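PDB 3IWZ: catabolite activation-like protein from Xanthomonas campestris pv. campestris, which acts as a homodimeric, CRP-like global transcriptional regulator of virulence genes whose DNA binding appears to be abolished by cyclic di-GMP. Local coordinates for residues G90-S95 and Y135-Q140. Sequence-based numbering, arbitrary orientation.
Sequences GLFIES and YAIGVQ
The phenyl ring of F92 meets I137 at its far end: the methyl CG2 of I137 lies 3.7 Å from both CE2 and CZ of F92, approaching obliquely. L91 takes one face of the same ring, its CG standing 4.2 Å above the plane and displaced toward the rim. The aromatic ring of Y135 from the second subunit also meets the F92 ring, the two planes inclined at about 20°.

L91 and I137 complete the contact through their branch ends, with L91 CD2 4.2 Å from I137 CD1. Both branches of I137 are therefore engaged, the methyl CG2 by the ring and the ethyl arm, through CD1, by the leucine. I137 CG2 is anti to the backbone N while CG1 lies anti to the carbonyl carbon (chi1 -67°), which turns CG2 to F92 and the CG1-CD1 arm to L91. The attachment is slender and wholly apolar, burying 98 Å² between segments whose closest CA atoms, those of L91 and I137, are 10.5 Å apart.

Segment 90-95 belongs to the loop between strands 85-86 and 101-104 of the cyclic nucleotide-binding domain, and segment 135-140 to the long helix 130-157, characteristic of the dimer interface in CRP-family regulators. L91 also packs on Y115, L118 and Q119 of helix 115-122, and I137 on F85 of strand 85-86. Across the dimer, the backbone O of L91 is hydrogen-bonded to OH of Y135 of the second subunit, and reciprocally, so that the loop bridges its own long helix, helix 115-122 and the partner's long helix.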
loop_
_atom_site.group_PDB
_atom_site.type_symbol
_atom_site.label_atom_id
_atom_site.label_comp_id
_atom_site.label_asym_id
_atom_site.label_seq_id
_atom_site.Cartn_x
_atom_site.Cartn_y
_atom_site.Cartn_z
ATOM N N GLY D 90 -13.219 -3.183 -2.867
ATOM C CA GLY D 90 -14.176 -4.079 -3.490
ATOM C C GLY D 90 -14.531 -3.716 -4.922
ATOM O O GLY D 90 -15.037 -4.551 -5.668
ATOM N N LEU D 91 -14.270 -2.478 -5.322
ATOM C CA LEU D 91 -14.559 -2.055 -6.688
ATOM C C LEU D 91 -13.507 -2.607 -7.661
ATOM O O LEU D 91 -13.661 -2.531 -8.883
ATOM C CB LEU D 91 -14.565 -0.529 -6.768
ATOM C CG LEU D 91 -14.680 0.081 -8.163
ATOM C CD1 LEU D 91 -16.027 -0.298 -8.765
ATOM C CD2 LEU D 91 -14.536 1.599 -8.076
ATOM N N PHE D 92 -12.444 -3.176 -7.104
ATOM C CA PHE D 92 -11.343 -3.698 -7.902
ATOM C C PHE D 92 -11.043 -5.161 -7.621
ATOM O O PHE D 92 -10.656 -5.903 -8.516
ATOM C CB PHE D 92 -10.089 -2.884 -7.614
ATOM C CG PHE D 92 -10.176 -1.463 -8.056
ATOM C CD1 PHE D 92 -9.909 -1.121 -9.374
ATOM C CD2 PHE D 92 -10.505 -0.461 -7.152
ATOM C CE1 PHE D 92 -9.964 0.202 -9.788
ATOM C CE2 PHE D 92 -10.564 0.873 -7.557
ATOM C CZ PHE D 92 -10.293 1.206 -8.872
ATOM N N ILE D 93 -11.198 -5.556 -6.366
ATOM C CA ILE D 93 -10.937 -6.923 -5.968
ATOM C C ILE D 93 -12.204 -7.510 -5.383
ATOM O O ILE D 93 -12.438 -7.419 -4.171
ATOM C CB ILE D 93 -9.839 -7.007 -4.889
ATOM C CG1 ILE D 93 -8.579 -6.286 -5.356
ATOM C CG2 ILE D 93 -9.522 -8.457 -4.593
ATOM C CD1 ILE D 93 -7.516 -6.222 -4.281
ATOM N N GLU D 94 -13.019 -8.102 -6.250
ATOM C CA GLU D 94 -14.265 -8.724 -5.831
ATOM C C GLU D 94 -14.035 -9.432 -4.504
ATOM O O GLU D 94 -13.254 -10.376 -4.410
ATOM C CB GLU D 94 -14.742 -9.725 -6.894
ATOM C CG GLU D 94 -15.107 -9.079 -8.234
ATOM C CD GLU D 94 -15.287 -10.099 -9.349
ATOM O OE1 GLU D 94 -16.162 -10.980 -9.214
ATOM O OE2 GLU D 94 -14.550 -10.017 -10.364
ATOM N N SER D 95 -14.702 -8.939 -3.470
ATOM C CA SER D 95 -14.590 -9.513 -2.140
ATOM C C SER D 95 -15.945 -9.330 -1.483
ATOM O O SER D 95 -16.703 -8.429 -1.844
ATOM C CB SER D 95 -13.504 -8.789 -1.345
ATOM O OG SER D 95 -13.254 -9.432 -0.107
ATOM N N TYR D 135 -8.938 7.287 -13.043
ATOM C CA TYR D 135 -7.622 7.899 -12.918
ATOM C C TYR D 135 -7.479 8.573 -11.556
ATOM O O TYR D 135 -6.435 8.464 -10.916
ATOM C CB TYR D 135 -7.401 8.924 -14.031
ATOM C CG TYR D 135 -6.053 9.606 -13.965
ATOM C CD1 TYR D 135 -4.892 8.935 -14.333
ATOM C CD2 TYR D 135 -5.937 10.908 -13.480
ATOM C CE1 TYR D 135 -3.646 9.537 -14.215
ATOM C CE2 TYR D 135 -4.693 11.522 -13.357
ATOM C CZ TYR D 135 -3.552 10.830 -13.722
ATOM O OH TYR D 135 -2.319 11.416 -13.561
ATOM N N ALA D 136 -8.517 9.282 -11.116
ATOM C CA ALA D 136 -8.456 9.940 -9.812
ATOM C C ALA D 136 -8.233 8.884 -8.729
ATOM O O ALA D 136 -7.395 9.059 -7.848
ATOM C CB ALA D 136 -9.742 10.706 -9.531
ATOM N N ILE D 137 -8.986 7.787 -8.801
ATOM C CA ILE D 137 -8.843 6.718 -7.823
ATOM C C ILE D 137 -7.433 6.151 -7.933
ATOM O O ILE D 137 -6.821 5.779 -6.933
ATOM C CB ILE D 137 -9.890 5.608 -8.056
ATOM C CG1 ILE D 137 -11.292 6.161 -7.764
ATOM C CG2 ILE D 137 -9.579 4.396 -7.184
ATOM C CD1 ILE D 137 -12.405 5.180 -7.989
ATOM N N GLY D 138 -6.914 6.104 -9.156
ATOM C CA GLY D 138 -5.565 5.613 -9.359
ATOM C C GLY D 138 -4.579 6.490 -8.607
ATOM O O GLY D 138 -3.668 5.998 -7.932
ATOM N N VAL D 139 -4.750 7.801 -8.732
ATOM C CA VAL D 139 -3.887 8.758 -8.041
ATOM C C VAL D 139 -3.913 8.505 -6.536
ATOM O O VAL D 139 -2.871 8.501 -5.868
ATOM C CB VAL D 139 -4.355 10.209 -8.289
ATOM C CG1 VAL D 139 -3.652 11.158 -7.319
ATOM C CG2 VAL D 139 -4.078 10.604 -9.746
ATOM N N GLN D 140 -5.109 8.288 -6.004
ATOM C CA GLN D 140 -5.247 8.069 -4.575
ATOM C C GLN D 140 -4.676 6.735 -4.135
ATOM O O GLN D 140 -4.070 6.646 -3.073
ATOM C CB GLN D 140 -6.716 8.223 -4.150
ATOM C CG GLN D 140 -7.232 9.642 -4.388
ATOM C CD GLN D 140 -8.679 9.866 -3.957
ATOM O OE1 GLN D 140 -9.256 10.927 -4.219
ATOM N NE2 GLN D 140 -9.266 8.879 -3.296
#